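Local coordinates for protein phosphoribosyl-AMP cyclohydrolase (Medicago truncatula, PDB 7BGM) that probably catalyses the second and third steps of histidine biosynthesis, removing diphosphate from phosphoribosyl-ATP and then opening the adenine ring of phosphoribosyl-AMP, at residues S150-L155 with V193-M198; N171-T176 with S184-E189. One frame throughout, in Å; residues are numbered along the deposited sequence.

Contact 1: residues S150-L155 with V193-M198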
loop_
_atom_site.group_PDB
_atom_site.type_symbol
_atom_site.label_atom_id
_atom_site.label_comp_id
_atom_site.label_asym_id
_atom_site.label_seq_id
_atom_site.Cartn_x
_atom_site.Cartn_y
_atom_site.Cartn_z
ATOM N N SER A 150 -27.950 7.454 -7.713
ATOM C CA SER A 150 -26.484 7.388 -7.560
ATOM C C SER A 150 -25.823 6.720 -8.763
ATOM O O SER A 150 -26.235 5.637 -9.163
ATOM C CB SER A 150 -26.097 6.632 -6.287
ATOM O OG SER A 150 -24.842 5.976 -6.450
ATOM N N TRP A 151 -24.783 7.344 -9.324
ATOM C CA TRP A 151 -24.243 6.850 -10.588
ATOM C C TRP A 151 -23.590 5.478 -10.438
ATOM O O TRP A 151 -23.724 4.622 -11.322
ATOM C CB TRP A 151 -23.235 7.829 -11.173
ATOM C CG TRP A 151 -22.492 7.186 -12.292
ATOM C CD1 TRP A 151 -21.246 6.636 -12.237
ATOM C CD2 TRP A 151 -22.970 6.970 -13.625
ATOM N NE1 TRP A 151 -20.908 6.111 -13.461
ATOM C CE2 TRP A 151 -21.949 6.303 -14.330
ATOM C CE3 TRP A 151 -24.155 7.286 -14.294
ATOM C CZ2 TRP A 151 -22.076 5.950 -15.667
ATOM C CZ3 TRP A 151 -24.277 6.937 -15.622
ATOM C CH2 TRP A 151 -23.246 6.272 -16.294
ATOM N N THR A 152 -22.851 5.258 -9.352
ATOM C CA THR A 152 -22.297 3.929 -9.116
ATOM C C THR A 152 -23.412 2.917 -8.864
ATOM O O THR A 152 -23.374 1.789 -9.376
ATOM C CB THR A 152 -21.312 3.985 -7.949
ATOM O OG1 THR A 152 -20.238 4.872 -8.289
ATOM C CG2 THR A 152 -20.730 2.602 -7.648
ATOM N N LYS A 153 -24.439 3.314 -8.112
ATOM C CA LYS A 153 -25.545 2.402 -7.855
ATOM C C LYS A 153 -26.265 2.021 -9.147
ATOM O O LYS A 153 -26.727 0.883 -9.283
ATOM C CB LYS A 153 -26.512 3.031 -6.853
ATOM C CG LYS A 153 -27.572 2.076 -6.315
ATOM C CD LYS A 153 -26.961 0.925 -5.513
ATOM C CE LYS A 153 -28.047 0.112 -4.808
ATOM N NZ LYS A 153 -27.514 -1.053 -4.054
ATOM N N ARG A 154 -26.353 2.952 -10.109
ATOM C CA ARG A 154 -26.988 2.653 -11.392
ATOM C C ARG A 154 -26.277 1.509 -12.111
ATOM O O ARG A 154 -26.927 0.643 -12.709
ATOM C CB ARG A 154 -27.003 3.896 -12.286
ATOM C CG ARG A 154 -27.801 5.088 -11.764
ATOM C CD ARG A 154 -27.554 6.338 -12.623
ATOM N NE ARG A 154 -28.366 6.368 -13.841
ATOM C CZ ARG A 154 -27.988 5.881 -15.022
ATOM N NH1 ARG A 154 -26.802 5.307 -15.168
ATOM N NH2 ARG A 154 -28.806 5.966 -16.067
ATOM N N LEU A 155 -24.941 1.490 -12.062
ATOM C CA LEU A 155 -24.180 0.449 -12.748
ATOM C C LEU A 155 -24.290 -0.891 -12.035
ATOM O O LEU A 155 -24.308 -1.943 -12.685
ATOM C CB LEU A 155 -22.720 0.863 -12.862
ATOM C CG LEU A 155 -22.419 2.039 -13.791
ATOM C CD1 LEU A 155 -20.980 2.479 -13.601
ATOM C CD2 LEU A 155 -22.664 1.648 -15.233
ATOM N N VAL A 193 -11.423 2.801 -17.067
ATOM C CA VAL A 193 -11.399 1.342 -17.133
ATOM C C VAL A 193 -11.426 0.759 -15.730
ATOM O O VAL A 193 -12.223 -0.138 -15.425
ATOM C CB VAL A 193 -10.165 0.856 -17.919
ATOM C CG1 VAL A 193 -10.019 -0.665 -17.816
ATOM C CG2 VAL A 193 -10.267 1.280 -19.376
ATOM N N LEU A 194 -10.546 1.254 -14.859
ATOM C CA LEU A 194 -10.455 0.713 -13.507
ATOM C C LEU A 194 -11.781 0.840 -12.778
ATOM O O LEU A 194 -12.256 -0.120 -12.156
ATOM C CB LEU A 194 -9.353 1.423 -12.722
ATOM C CG LEU A 194 -7.978 0.806 -12.779
ATOM C CD1 LEU A 194 -7.113 1.613 -11.860
ATOM C CD2 LEU A 194 -8.063 -0.648 -12.316
ATOM N N TYR A 195 -12.383 2.030 -12.814
ATOM C CA TYR A 195 -13.619 2.243 -12.070
ATOM C C TYR A 195 -14.702 1.262 -12.519
ATOM O O TYR A 195 -15.302 0.564 -11.695
ATOM C CB TYR A 195 -14.081 3.688 -12.237
ATOM C CG TYR A 195 -15.507 3.928 -11.837
ATOM C CD1 TYR A 195 -15.865 3.998 -10.495
ATOM C CD2 TYR A 195 -16.505 4.092 -12.795
ATOM C CE1 TYR A 195 -17.186 4.224 -10.122
ATOM C CE2 TYR A 195 -17.822 4.315 -12.424
ATOM C CZ TYR A 195 -18.151 4.381 -11.086
ATOM O OH TYR A 195 -19.459 4.606 -10.714
ATOM N N HIS A 196 -14.947 1.172 -13.829
ATOM C CA HIS A 196 -16.021 0.298 -14.299
ATOM C C HIS A 196 -15.689 -1.173 -14.051
ATOM O O HIS A 196 -16.563 -1.956 -13.649
ATOM C CB HIS A 196 -16.304 0.576 -15.775
ATOM C CG HIS A 196 -16.957 1.904 -16.007
ATOM N ND1 HIS A 196 -16.243 3.054 -16.260
ATOM C CD2 HIS A 196 -18.264 2.264 -15.998
ATOM C CE1 HIS A 196 -17.083 4.065 -16.410
ATOM N NE2 HIS A 196 -18.316 3.610 -16.260
ATOM N N ALA A 197 -14.425 -1.561 -14.240
ATOM C CA ALA A 197 -14.056 -2.932 -13.929
ATOM C C ALA A 197 -14.301 -3.225 -12.454
ATOM O O ALA A 197 -14.792 -4.301 -12.104
ATOM C CB ALA A 197 -12.603 -3.201 -14.302
ATOM N N MET A 198 -13.960 -2.277 -11.568
ATOM C CA MET A 198 -14.149 -2.541 -10.148
ATOM C C MET A 198 -15.622 -2.666 -9.768
ATOM O O MET A 198 -15.943 -3.347 -8.785
ATOM C CB MET A 198 -13.439 -1.466 -9.327
ATOM C CG MET A 198 -11.965 -1.773 -9.318
ATOM S SD MET A 198 -11.024 -0.424 -8.652
ATOM C CE MET A 198 -11.499 -0.578 -6.937
#

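Contact 2: residues N171-T176 with S184-E189. With ZN (zinc ion), chain E.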
loop_
_atom_site.group_PDB
_atom_site.type_symbol
_atom_site.label_atom_id
_atom_site.label_comp_id
_atom_site.label_asym_id
_atom_site.label_seq_id
_atom_site.Cartn_x
_atom_site.Cartn_y
_atom_site.Cartn_z
ATOM N N ASN A 171 -11.739 0.214 -25.190
ATOM C CA ASN A 171 -11.433 0.744 -26.514
ATOM C C ASN A 171 -10.902 2.174 -26.439
ATOM O O ASN A 171 -9.998 2.539 -27.203
ATOM C CB ASN A 171 -12.675 0.680 -27.393
ATOM C CG ASN A 171 -12.407 1.152 -28.799
ATOM O OD1 ASN A 171 -11.640 0.526 -29.538
ATOM N ND2 ASN A 171 -13.035 2.261 -29.183
ATOM N N GLU A 172 -11.483 3.008 -25.561
ATOM C CA GLU A 172 -10.972 4.369 -25.358
ATOM C C GLU A 172 -9.512 4.352 -24.926
ATOM O O GLU A 172 -8.703 5.161 -25.396
ATOM C CB GLU A 172 -11.800 5.116 -24.307
ATOM C CG GLU A 172 -13.195 5.512 -24.733
ATOM C CD GLU A 172 -13.202 6.372 -25.983
ATOM O OE1 GLU A 172 -12.445 7.367 -26.043
ATOM O OE2 GLU A 172 -13.959 6.036 -26.904
ATOM N N LEU A 173 -9.167 3.459 -23.999
ATOM C CA LEU A 173 -7.782 3.358 -23.554
ATOM C C LEU A 173 -6.865 2.983 -24.707
ATOM O O LEU A 173 -5.781 3.566 -24.873
ATOM C CB LEU A 173 -7.674 2.332 -22.432
ATOM C CG LEU A 173 -6.277 2.137 -21.851
ATOM C CD1 LEU A 173 -5.772 3.382 -21.082
ATOM C CD2 LEU A 173 -6.290 0.902 -20.960
ATOM N N CYS A 174 -7.293 2.018 -25.527
ATOM C CA CYS A 174 -6.493 1.637 -26.690
ATOM C C CYS A 174 -6.323 2.810 -27.651
ATOM O O CYS A 174 -5.238 2.992 -28.225
ATOM C CB CYS A 174 -7.142 0.452 -27.404
ATOM S SG CYS A 174 -7.112 -1.126 -26.500
ATOM N N GLU A 175 -7.392 3.607 -27.851
ATOM C CA GLU A 175 -7.320 4.749 -28.763
ATOM C C GLU A 175 -6.235 5.732 -28.343
ATOM O O GLU A 175 -5.632 6.379 -29.206
ATOM C CB GLU A 175 -8.663 5.501 -28.846
ATOM C CG GLU A 175 -9.852 4.795 -29.503
ATOM C CD GLU A 175 -11.103 5.706 -29.594
ATOM O OE1 GLU A 175 -11.007 6.927 -29.313
ATOM O OE2 GLU A 175 -12.188 5.203 -29.941
ATOM N N THR A 176 -5.973 5.875 -27.029
ATOM C CA THR A 176 -4.967 6.851 -26.597
ATOM C C THR A 176 -3.574 6.470 -27.088
ATOM O O THR A 176 -2.713 7.346 -27.256
ATOM C CB THR A 176 -4.948 7.023 -25.066
ATOM O OG1 THR A 176 -4.428 5.844 -24.423
ATOM C CG2 THR A 176 -6.337 7.376 -24.515
ATOM N N SER A 184 -1.903 12.440 -20.384
ATOM C CA SER A 184 -3.006 12.799 -19.498
ATOM C C SER A 184 -4.287 12.091 -19.924
ATOM O O SER A 184 -5.095 11.674 -19.081
ATOM C CB SER A 184 -3.209 14.318 -19.483
ATOM O OG SER A 184 -3.761 14.783 -20.707
ATOM N N ARG A 185 -4.478 11.925 -21.235
ATOM C CA ARG A 185 -5.631 11.179 -21.727
ATOM C C ARG A 185 -5.537 9.709 -21.350
ATOM O O ARG A 185 -6.529 9.109 -20.915
ATOM C CB ARG A 185 -5.742 11.337 -23.241
ATOM C CG ARG A 185 -6.186 12.706 -23.661
ATOM C CD ARG A 185 -7.691 12.842 -23.490
ATOM N NE ARG A 185 -8.428 11.973 -24.415
ATOM C CZ ARG A 185 -9.196 10.948 -24.044
ATOM N NH1 ARG A 185 -9.346 10.658 -22.755
ATOM N NH2 ARG A 185 -9.824 10.222 -24.964
ATOM N N THR A 186 -4.351 9.117 -21.505
ATOM C CA THR A 186 -4.160 7.715 -21.138
ATOM C C THR A 186 -4.473 7.482 -19.660
ATOM O O THR A 186 -5.159 6.515 -19.301
ATOM C CB THR A 186 -2.728 7.279 -21.470
ATOM O OG1 THR A 186 -2.512 7.322 -22.899
ATOM C CG2 THR A 186 -2.478 5.870 -20.970
ATOM N N ALA A 187 -3.978 8.358 -18.780
ATOM C CA ALA A 187 -4.264 8.191 -17.354
ATOM C C ALA A 187 -5.758 8.308 -17.082
ATOM O O ALA A 187 -6.327 7.552 -16.285
ATOM C CB ALA A 187 -3.494 9.235 -16.543
ATOM N N SER A 188 -6.403 9.274 -17.723
ATOM C CA SER A 188 -7.823 9.473 -17.507
ATOM C C SER A 188 -8.630 8.275 -17.998
ATOM O O SER A 188 -9.584 7.848 -17.337
ATOM C CB SER A 188 -8.264 10.754 -18.203
ATOM O OG SER A 188 -9.630 10.961 -17.977
ATOM N N GLU A 189 -8.259 7.715 -19.151
ATOM C CA GLU A 189 -8.989 6.552 -19.657
ATOM C C GLU A 189 -8.712 5.306 -18.820
ATOM O O GLU A 189 -9.612 4.476 -18.619
ATOM C CB GLU A 189 -8.643 6.310 -21.119
ATOM C CG GLU A 189 -9.215 7.413 -22.018
ATOM C CD GLU A 189 -10.708 7.650 -21.772
ATOM O OE1 GLU A 189 -11.439 6.678 -21.528
ATOM O OE2 GLU A 189 -11.161 8.814 -21.826
HETATM ZN ZN ZN E . -13.292 6.915 -20.852
HETATM O O HOH W 1 -14.470 8.058 -22.146
#

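Contact 1: residues S150-L155 with V193-M198
Tyr195 reaches from residues 193-198 to the short helix 151-156, its CG anti to the backbone N (chi1 164°), and its OH meets Thr152 OG1 at 2.6 Å. Either hydroxyl could donate in this hydrogen bond, and OG1 lies at the edge of the tyrosine ring, in its plane. Trp151 CD1, 3.1 Å from Tyr195 OH, completes the tight part. Beside it, Leu155 CD1 touches Tyr195 CE2, at 3.8 Å, and His196 CD2, at 3.6 Å. The looser, exposed side is where the Trp151 and Tyr195 rings meet rim to rim, planes 21° apart, neither over the other, and Trp151 CZ2 stays 4.5 Å from His196 NE2. That nitrogen is buried without a partner, while His196 ND1 hydrogen-bonds to the carbonyl oxygen of Asp192. A phenylalanine in place of Tyr195 would probably leave Thr152 OG1 without its hydroxyl mate. Trp151, Thr152 and Tyr195 line an AMP site observed for this protein, with no AMP bound here, so the bond probably ties two sides of that pocket. The segment axes, 54° apart, approach only to 11.2 Å; helix 127-140 adds Arg138 beside Thr152, and helix 159-178 packs Leu161 on Leu155 and Lys165 and Ile166 on His196.

Contact 2: residues N171-T176 with S184-E189
Thr176 and Thr186 face each other across two antiparallel helices of the pyrophosphohydrolase region, whose segment axes lie 8.8 Å apart at 164°. Hydrogen bonding is a two-bond chain: Thr186 OG1 donates to Thr176 OG1 at 2.9 Å, and Thr176 OG1 in turn donates to Leu173 O, one turn back in its own helix, in the carbonyl plane on a lone pair. Thr176 OG1 sits between its backbone N and carbonyl carbon (chi1 70°), which leaves CG2 to pack on Glu189 CG at 3.8 Å.

Apolar contact continues through Leu173, whose CD1 lies 4.1 Å from both Thr186 CG2 and Glu189 CB. Its side chain and that of Glu189 slide past each other in opposite directions, and Met190 of the same chain and Leu200 of the second subunit also pack on Leu173.

Metal and charge occupy another part of the contact. Glu189 OE1 binds the zinc ion at 2.0 Å, with Glu169, Asp192 and a water as the other ligands, and Glu172 CB lies 3.2 Å from that oxygen. Within its own helix, Arg185 NH1 forms a salt bridge to Glu189 OE2 at 2.7 Å, on the anti lone pair and nearly in the guanidinium plane; Arg185 NE pairs with Glu181. Glu172 OE1 stays 4.0 Å from Arg185 NH2, beyond a salt bridge.

One carboxylate thus serves metal and arginine through different oxygens, making Arg185 a second-shell residue that would limit rotation of the zinc ligand. Its positive charge is likely to offset some of the acidic charge around a site where Glu172 and Glu175 bind magnesium in another structure of this protein.

How the contacts relate
Helix 183-204 carries one side of both contacts: its earlier turns, 184-189, face helix 159-178 in contact 2, and its later turns, 193-198, face helix 151-156 in contact 1. Along the chain contact 2 is nested inside contact 1, since helices 151-156 and 159-178 follow each other before the chain turns back. The contact centres are about 17 Å apart, and Val193 CG2 touches Leu173 CB at 4.1 Å between them. Both lie in the pyrophosphohydrolase region and touch the second subunit. One helix therefore links an AMP-binding wall to the zinc-binding carboxylates, an arrangement consistent with the nucleotide- and metal-binding helices of a MazG-like pyrophosphohydrolase fold.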